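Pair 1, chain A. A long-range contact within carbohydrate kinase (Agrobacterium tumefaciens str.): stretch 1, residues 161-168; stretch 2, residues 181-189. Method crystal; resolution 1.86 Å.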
# COMPACT_ATOMS: atom_id res chain seq x y z
N LYS A 161 -13.69 -0.73 -14.26
CA LYS A 161 -12.60 -0.01 -13.63
C LYS A 161 -11.51 -0.98 -13.28
O LYS A 161 -11.78 -2.02 -12.67
CB LYS A 161 -13.07 0.75 -12.39
CG LYS A 161 -14.14 1.79 -12.69
CD LYS A 161 -13.60 3.00 -13.45
CE LYS A 161 -14.76 3.96 -13.78
NZ LYS A 161 -14.38 4.80 -14.96
N PRO A 162 -10.26 -0.67 -13.68
CA PRO A 162 -9.10 -1.44 -13.24
C PRO A 162 -9.03 -1.48 -11.72
O PRO A 162 -9.29 -0.43 -11.05
CB PRO A 162 -7.91 -0.64 -13.82
CG PRO A 162 -8.50 0.01 -15.07
CD PRO A 162 -9.89 0.41 -14.62
N LEU A 163 -8.69 -2.64 -11.16
CA LEU A 163 -8.54 -2.75 -9.69
C LEU A 163 -7.17 -3.30 -9.31
O LEU A 163 -6.79 -4.39 -9.75
CB LEU A 163 -9.63 -3.66 -9.09
CG LEU A 163 -9.63 -4.02 -7.59
CD1 LEU A 163 -9.87 -2.84 -6.68
CD2 LEU A 163 -10.71 -5.10 -7.31
N ALA A 164 -6.45 -2.54 -8.49
CA ALA A 164 -5.23 -2.98 -7.82
C ALA A 164 -5.45 -3.21 -6.31
O ALA A 164 -6.38 -2.69 -5.71
CB ALA A 164 -4.10 -1.93 -8.03
N ALA A 165 -4.56 -3.98 -5.71
CA ALA A 165 -4.69 -4.40 -4.33
C ALA A 165 -3.33 -4.51 -3.68
O ALA A 165 -2.35 -4.93 -4.30
CB ALA A 165 -5.39 -5.76 -4.28
N ILE A 166 -3.28 -4.11 -2.42
CA ILE A 166 -2.09 -4.29 -1.59
C ILE A 166 -2.42 -5.31 -0.51
O ILE A 166 -3.42 -5.18 0.21
CB ILE A 166 -1.68 -2.94 -0.95
CG1 ILE A 166 -1.14 -1.97 -2.00
CG2 ILE A 166 -0.60 -3.08 0.14
CD1 ILE A 166 -1.14 -0.53 -1.42
N ALA A 167 -1.54 -6.31 -0.38
CA ALA A 167 -1.77 -7.49 0.43
C ALA A 167 -1.70 -7.26 1.95
O ALA A 167 -2.30 -8.03 2.70
CB ALA A 167 -0.79 -8.60 0.03
N ILE A 168 -0.92 -6.26 2.37
CA ILE A 168 -0.74 -5.81 3.75
C ILE A 168 0.08 -6.75 4.64
O ILE A 168 1.06 -6.32 5.23
CB ILE A 168 -2.07 -5.37 4.47
CG1 ILE A 168 -2.77 -4.25 3.68
CG2 ILE A 168 -1.79 -4.83 5.87
CD1 ILE A 168 -1.99 -2.92 3.68
N GLY A 181 -9.76 -12.94 -9.33
CA GLY A 181 -10.16 -12.83 -10.73
C GLY A 181 -10.54 -11.43 -11.20
O GLY A 181 -10.58 -11.19 -12.42
N ASP A 182 -10.86 -10.54 -10.24
CA ASP A 182 -11.24 -9.15 -10.52
C ASP A 182 -10.11 -8.12 -10.26
O ASP A 182 -10.30 -6.91 -10.49
CB ASP A 182 -12.49 -8.78 -9.73
CG ASP A 182 -13.74 -9.48 -10.26
OD1 ASP A 182 -13.94 -9.45 -11.50
OD2 ASP A 182 -14.54 -10.02 -9.45
N ILE A 183 -8.96 -8.60 -9.78
CA ILE A 183 -7.79 -7.75 -9.47
C ILE A 183 -6.77 -7.74 -10.63
O ILE A 183 -6.18 -8.76 -10.98
CB ILE A 183 -7.13 -8.16 -8.13
CG1 ILE A 183 -8.03 -7.79 -6.96
CG2 ILE A 183 -5.72 -7.48 -7.95
CD1 ILE A 183 -7.69 -8.44 -5.64
N ASP A 184 -6.60 -6.57 -11.24
CA ASP A 184 -5.65 -6.40 -12.31
C ASP A 184 -4.21 -6.49 -11.85
O ASP A 184 -3.39 -7.03 -12.56
CB ASP A 184 -5.91 -5.07 -13.03
CG ASP A 184 -7.09 -5.16 -13.98
OD1 ASP A 184 -7.72 -6.24 -14.06
OD2 ASP A 184 -7.35 -4.15 -14.68
N ILE A 185 -3.90 -5.91 -10.68
CA ILE A 185 -2.53 -5.94 -10.11
C ILE A 185 -2.56 -6.09 -8.59
O ILE A 185 -3.13 -5.24 -7.88
CB ILE A 185 -1.72 -4.65 -10.41
CG1 ILE A 185 -1.77 -4.30 -11.91
CG2 ILE A 185 -0.24 -4.83 -9.92
CD1 ILE A 185 -1.43 -2.86 -12.26
N LEU A 186 -1.96 -7.16 -8.08
CA LEU A 186 -1.84 -7.36 -6.64
C LEU A 186 -0.39 -7.20 -6.20
O LEU A 186 0.52 -7.86 -6.75
CB LEU A 186 -2.32 -8.75 -6.24
CG LEU A 186 -2.91 -8.95 -4.83
CD1 LEU A 186 -3.17 -10.41 -4.65
CD2 LEU A 186 -2.07 -8.46 -3.66
N PHE A 187 -0.17 -6.33 -5.23
CA PHE A 187 1.19 -6.06 -4.73
C PHE A 187 1.48 -6.83 -3.46
O PHE A 187 0.75 -6.72 -2.47
CB PHE A 187 1.43 -4.57 -4.51
CG PHE A 187 1.30 -3.75 -5.76
CD1 PHE A 187 2.34 -3.72 -6.69
CD2 PHE A 187 0.15 -3.05 -6.03
CE1 PHE A 187 2.23 -2.98 -7.86
CE2 PHE A 187 0.03 -2.28 -7.18
CZ PHE A 187 1.07 -2.28 -8.11
N MET A 188 2.57 -7.59 -3.48
CA MET A 188 2.91 -8.39 -2.33
C MET A 188 4.39 -8.71 -2.24
O MET A 188 5.15 -8.53 -3.21
CB MET A 188 2.09 -9.69 -2.36
CG MET A 188 2.35 -10.56 -3.59
SD MET A 188 1.13 -11.87 -3.69
CE MET A 188 0.62 -11.75 -5.38
N ASN A 189 4.80 -9.18 -1.07
CA ASN A 189 6.15 -9.70 -0.86
C ASN A 189 6.10 -11.25 -0.89
O ASN A 189 5.03 -11.82 -1.08
CB ASN A 189 6.66 -9.17 0.48
CG ASN A 189 5.88 -9.76 1.68
OD1 ASN A 189 6.04 -9.30 2.80
ND2 ASN A 189 5.06 -10.78 1.44

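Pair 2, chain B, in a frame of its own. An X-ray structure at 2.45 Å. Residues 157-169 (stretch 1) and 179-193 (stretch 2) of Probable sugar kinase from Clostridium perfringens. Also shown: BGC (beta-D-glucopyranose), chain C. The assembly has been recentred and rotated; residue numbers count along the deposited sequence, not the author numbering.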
# COMPACT_ATOMS: atom_id res chain seq x y z
N PHE B 157 35.53 -4.76 1.97
CA PHE B 157 35.45 -4.24 0.58
C PHE B 157 36.06 -2.88 0.20
O PHE B 157 35.95 -2.49 -0.97
CB PHE B 157 33.98 -4.25 0.09
CG PHE B 157 33.24 -5.54 0.33
CD1 PHE B 157 33.47 -6.67 -0.48
CD2 PHE B 157 32.33 -5.63 1.38
CE1 PHE B 157 32.79 -7.89 -0.23
CE2 PHE B 157 31.63 -6.84 1.65
CZ PHE B 157 31.86 -7.98 0.84
N LYS B 158 36.72 -2.18 1.13
CA LYS B 158 37.30 -0.85 0.85
C LYS B 158 38.26 -0.70 -0.35
O LYS B 158 38.33 0.37 -0.95
CB LYS B 158 37.95 -0.25 2.10
CG LYS B 158 39.22 -0.95 2.59
CD LYS B 158 40.03 -0.03 3.48
CE LYS B 158 41.33 -0.67 3.94
NZ LYS B 158 41.10 -1.86 4.79
N ASP B 159 38.98 -1.77 -0.68
CA ASP B 159 39.93 -1.75 -1.80
C ASP B 159 39.33 -2.34 -3.08
O ASP B 159 39.95 -2.28 -4.15
CB ASP B 159 41.22 -2.49 -1.44
CG ASP B 159 41.90 -1.93 -0.20
OD1 ASP B 159 42.39 -0.78 -0.25
OD2 ASP B 159 41.93 -2.65 0.83
N LYS B 160 38.13 -2.90 -2.95
CA LYS B 160 37.39 -3.52 -4.05
C LYS B 160 36.33 -2.59 -4.65
O LYS B 160 36.02 -2.68 -5.84
CB LYS B 160 36.75 -4.84 -3.56
CG LYS B 160 37.74 -6.01 -3.35
CD LYS B 160 37.81 -6.48 -1.89
CE LYS B 160 38.81 -5.66 -1.05
NZ LYS B 160 38.76 -5.87 0.42
N THR B 161 35.75 -1.73 -3.81
CA THR B 161 34.75 -0.75 -4.22
C THR B 161 34.97 0.59 -3.48
O THR B 161 35.53 0.62 -2.39
CB THR B 161 33.28 -1.24 -4.01
OG1 THR B 161 32.35 -0.24 -4.46
CG2 THR B 161 33.00 -1.58 -2.56
N ASN B 162 34.51 1.67 -4.10
CA ASN B 162 34.64 3.01 -3.55
C ASN B 162 33.39 3.47 -2.79
O ASN B 162 32.38 3.84 -3.38
CB ASN B 162 34.98 3.97 -4.68
CG ASN B 162 36.38 3.80 -5.23
OD1 ASN B 162 36.61 4.00 -6.42
ND2 ASN B 162 37.35 3.51 -4.35
N PHE B 163 33.50 3.49 -1.47
CA PHE B 163 32.39 3.87 -0.60
C PHE B 163 32.04 5.36 -0.49
O PHE B 163 32.93 6.21 -0.45
CB PHE B 163 32.61 3.28 0.78
CG PHE B 163 32.41 1.81 0.86
CD1 PHE B 163 31.13 1.28 1.05
CD2 PHE B 163 33.51 0.93 0.80
CE1 PHE B 163 30.93 -0.12 1.19
CE2 PHE B 163 33.33 -0.46 0.94
CZ PHE B 163 32.03 -0.99 1.13
N ILE B 164 30.74 5.65 -0.47
CA ILE B 164 30.22 7.02 -0.36
C ILE B 164 29.33 7.16 0.89
O ILE B 164 28.34 6.43 1.03
CB ILE B 164 29.42 7.46 -1.65
CG1 ILE B 164 30.26 7.26 -2.93
CG2 ILE B 164 28.98 8.93 -1.54
CD1 ILE B 164 29.53 7.49 -4.23
N LEU B 165 29.66 8.11 1.76
CA LEU B 165 28.90 8.35 2.99
C LEU B 165 27.94 9.55 2.99
O LEU B 165 28.32 10.66 2.65
CB LEU B 165 29.84 8.47 4.20
CG LEU B 165 29.30 8.72 5.63
CD1 LEU B 165 28.39 7.60 6.10
CD2 LEU B 165 30.44 8.94 6.62
N ASP B 166 26.71 9.28 3.45
CA ASP B 166 25.66 10.28 3.64
C ASP B 166 25.43 10.13 5.17
O ASP B 166 24.74 9.22 5.60
CB ASP B 166 24.39 9.89 2.86
CG ASP B 166 23.30 10.99 2.88
OD1 ASP B 166 23.22 11.74 3.87
OD2 ASP B 166 22.53 11.10 1.90
N PRO B 167 26.01 11.03 6.00
CA PRO B 167 25.87 10.97 7.46
C PRO B 167 24.49 11.06 8.12
O PRO B 167 24.39 10.79 9.32
CB PRO B 167 26.79 12.09 7.96
CG PRO B 167 27.79 12.23 6.87
CD PRO B 167 26.93 12.13 5.64
N VAL B 168 23.45 11.43 7.37
CA VAL B 168 22.05 11.56 7.85
C VAL B 168 21.79 12.65 8.93
O VAL B 168 20.90 13.50 8.76
CB VAL B 168 21.42 10.16 8.24
CG1 VAL B 168 19.96 10.30 8.69
CG2 VAL B 168 21.47 9.23 7.03
N SER B 169 22.54 12.61 10.03
CA SER B 169 22.42 13.58 11.13
C SER B 169 23.75 13.70 11.87
O SER B 169 24.63 12.84 11.72
CB SER B 169 21.32 13.16 12.12
OG SER B 169 21.73 12.09 12.96
N LEU B 179 35.31 5.43 11.70
CA LEU B 179 35.23 4.65 10.46
C LEU B 179 35.34 5.43 9.16
O LEU B 179 35.58 4.83 8.11
CB LEU B 179 33.93 3.83 10.43
CG LEU B 179 33.72 2.71 11.46
CD1 LEU B 179 32.29 2.18 11.37
CD2 LEU B 179 34.74 1.60 11.27
N ILE B 180 35.21 6.76 9.22
CA ILE B 180 35.25 7.59 8.00
C ILE B 180 36.48 7.53 7.10
O ILE B 180 36.35 7.73 5.89
CB ILE B 180 34.87 9.07 8.25
CG1 ILE B 180 35.88 9.75 9.17
CG2 ILE B 180 33.45 9.15 8.77
CD1 ILE B 180 35.67 11.24 9.32
N LYS B 181 37.63 7.19 7.68
CA LYS B 181 38.90 7.10 6.96
C LYS B 181 38.92 6.12 5.78
O LYS B 181 39.72 6.29 4.85
CB LYS B 181 40.05 6.76 7.94
CG LYS B 181 39.93 5.41 8.67
CD LYS B 181 41.16 5.15 9.53
CE LYS B 181 41.08 3.81 10.25
NZ LYS B 181 41.10 2.63 9.33
N ASP B 182 38.01 5.15 5.79
CA ASP B 182 37.93 4.14 4.74
C ASP B 182 37.03 4.48 3.55
O ASP B 182 37.00 3.76 2.56
CB ASP B 182 37.55 2.78 5.33
CG ASP B 182 38.64 2.21 6.23
OD1 ASP B 182 39.84 2.32 5.86
OD2 ASP B 182 38.28 1.65 7.30
N PHE B 183 36.35 5.61 3.66
CA PHE B 183 35.47 6.10 2.61
C PHE B 183 36.23 6.88 1.55
O PHE B 183 37.22 7.57 1.85
CB PHE B 183 34.37 6.99 3.20
CG PHE B 183 33.26 6.23 3.87
CD1 PHE B 183 32.19 5.73 3.12
CD2 PHE B 183 33.27 6.01 5.25
CE1 PHE B 183 31.12 5.02 3.74
CE2 PHE B 183 32.23 5.31 5.89
CZ PHE B 183 31.15 4.81 5.12
N HIS B 184 35.78 6.73 0.31
CA HIS B 184 36.34 7.43 -0.85
C HIS B 184 35.72 8.84 -0.89
O HIS B 184 36.35 9.80 -1.31
CB HIS B 184 36.01 6.63 -2.12
CG HIS B 184 36.23 7.36 -3.42
ND1 HIS B 184 35.44 8.42 -3.82
CD2 HIS B 184 37.12 7.16 -4.41
CE1 HIS B 184 35.83 8.83 -5.01
NE2 HIS B 184 36.85 8.08 -5.39
N THR B 185 34.46 8.94 -0.47
CA THR B 185 33.75 10.20 -0.48
C THR B 185 32.87 10.31 0.73
O THR B 185 32.24 9.34 1.15
CB THR B 185 32.87 10.35 -1.77
OG1 THR B 185 33.72 10.44 -2.92
CG2 THR B 185 31.96 11.60 -1.74
N ILE B 186 32.90 11.49 1.35
CA ILE B 186 32.00 11.77 2.46
C ILE B 186 31.21 13.01 2.01
O ILE B 186 31.72 13.83 1.25
CB ILE B 186 32.72 11.97 3.85
CG1 ILE B 186 33.76 13.09 3.81
CG2 ILE B 186 33.33 10.65 4.33
CD1 ILE B 186 34.06 13.67 5.16
N LYS B 187 29.96 13.13 2.46
CA LYS B 187 29.11 14.23 2.08
C LYS B 187 28.35 14.80 3.33
O LYS B 187 27.12 14.56 3.51
CB LYS B 187 28.14 13.84 0.96
CG LYS B 187 27.74 15.04 0.04
CD LYS B 187 26.61 15.86 0.56
CE LYS B 187 25.35 15.07 0.81
NZ LYS B 187 24.72 15.41 2.04
N PRO B 188 29.07 15.52 4.20
CA PRO B 188 28.35 16.06 5.35
C PRO B 188 27.90 17.50 5.20
O PRO B 188 28.24 18.14 4.22
CB PRO B 188 29.40 15.92 6.47
CG PRO B 188 30.66 16.22 5.76
CD PRO B 188 30.51 15.43 4.51
N ASN B 189 27.05 17.97 6.11
CA ASN B 189 26.68 19.37 6.09
C ASN B 189 27.64 20.07 7.06
O ASN B 189 28.54 19.41 7.61
CB ASN B 189 25.18 19.63 6.35
CG ASN B 189 24.71 19.21 7.74
OD1 ASN B 189 25.49 18.84 8.61
ND2 ASN B 189 23.41 19.29 7.94
N ARG B 190 27.48 21.37 7.28
CA ARG B 190 28.36 22.12 8.19
C ARG B 190 28.52 21.47 9.57
O ARG B 190 29.63 21.07 9.92
CB ARG B 190 27.91 23.58 8.32
CG ARG B 190 28.91 24.47 9.05
CD ARG B 190 28.38 25.88 9.27
NE ARG B 190 28.23 26.62 8.02
CZ ARG B 190 29.08 27.55 7.58
NH1 ARG B 190 30.16 27.87 8.29
NH2 ARG B 190 28.83 28.17 6.44
N HIS B 191 27.40 21.22 10.26
CA HIS B 191 27.39 20.62 11.59
C HIS B 191 27.91 19.18 11.66
O HIS B 191 28.66 18.85 12.57
CB HIS B 191 26.00 20.73 12.24
CG HIS B 191 26.03 20.71 13.74
ND1 HIS B 191 26.75 21.63 14.48
CD2 HIS B 191 25.46 19.87 14.64
CE1 HIS B 191 26.63 21.35 15.77
NE2 HIS B 191 25.85 20.29 15.89
N GLU B 192 27.57 18.36 10.67
CA GLU B 192 28.03 16.96 10.61
C GLU B 192 29.54 16.90 10.37
O GLU B 192 30.20 15.98 10.85
CB GLU B 192 27.30 16.18 9.51
CG GLU B 192 25.81 15.96 9.74
CD GLU B 192 25.05 15.51 8.48
OE1 GLU B 192 25.68 15.19 7.45
OE2 GLU B 192 23.81 15.48 8.53
N ALA B 193 30.07 17.89 9.66
CA ALA B 193 31.51 18.00 9.36
C ALA B 193 32.29 18.43 10.59
O ALA B 193 33.46 18.08 10.74
CB ALA B 193 31.74 18.98 8.22
C2 BGC C . 21.67 15.80 5.90
C3 BGC C . 21.05 16.84 4.92
C4 BGC C . 22.29 17.37 4.09
C5 BGC C . 23.06 16.21 3.32
C6 BGC C . 24.24 16.64 2.55
C1 BGC C . 22.33 14.70 5.07
O1 BGC C . 22.81 13.85 5.85
O2 BGC C . 20.75 15.29 6.59
O3 BGC C . 20.59 17.75 5.69
O4 BGC C . 21.85 18.28 3.24
O5 BGC C . 23.46 15.23 4.25
O HOH W 1 36.10 2.89 0.03

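A parallel strand pair fixes its backbone far more strictly than its side chains, and these two kinase fragments illustrate the principle. Over 14 central residues their N, CA and C atoms superpose with an RMSD of 0.5 Å. In pair 1, Ala164(A), Ala165(A) and Ile166(A) bridge Ile185(A), Leu186(A) and Phe187(A); in pair 2, Ile164(B) and Leu165(B) bridge Thr185(B) and Ile186(B).

The hydrogen bonding follows the same ladder through the central residue. Ala165(A) N donates to Ile185(A) O at 2.9 Å, and Leu165(B) N to Thr185(B) O at the same 2.9 Å. The carbonyl of the central residue then accepts from the second stretch: Phe187(A) N to Ala165(A) O is 2.8 Å, Lys187(B) N to Leu165(B) O 3.0 Å. Pair 1 adds a further rung, Ala167(A) N donating to Phe187(A) O at 3.1 Å; the matching Pro167(B) has no N-H to give. At the entrance one carbonyl serves two amides. Leu163(A) O accepts from Asp184(A) N at 2.6 Å and, weakly, from Ile185(A) N at 3.4 Å; Phe163(B) O takes His184(B) N at 3.0 Å and Thr185(B) N at 3.1 Å.

On this frame, bulk is distributed differently. At the central position, Ala165(A) matches Leu165(B). The small methyl is met by larger neighbours, with Ala165(A) CB 3.8 Å from Ile183(A) CD1 and 4.1 Å from Leu186(A) CG. In pair 2 Leu165(B) CD2 lies 4.1 Å from Ile186(B) CG2, while Leu165(B) CB sits over the face of the Phe183(B) ring, 3.8 Å from its centroid. Two residues earlier, Leu163(A) matches Phe163(B), and pair 2 is bulkier on both strands. Leu163(A) CD2 packs 3.8 Å from Ile183(A) CG1, whereas Phe163(B), whose side-chain end leads away, approaches through CB, 3.4 Å from Phe183(B) CD1.

On the next face, Ala164(A) CB lies 4.3 Å from Ile185(A) CB, and Ile164(B) CG2 4.0 Å from Thr185(B) CG2. Pair 1 adds the Phe187(A) ring, which extends back along the strand and brings CE2 to 4.2 Å from Ala164(A) CB. At the matching position, Lys187(B) NZ is modelled covalently bonded to C6 of the glucopyranose, at 1.4 Å, so this position carries ligand in pair 2 and an aromatic ring in pair 1.

Beyond the bridges, Ala167(A) matches Pro167(B), both pointing toward the opposing stretch. Ala167(A) CB touches Met188(A) CB at 3.9 Å and Leu186(A) CD2 at the same distance. Pro167(B) CG lies 4.0 Å from Pro188(B) CB. A shared register thus accommodates different side chains at matched positions.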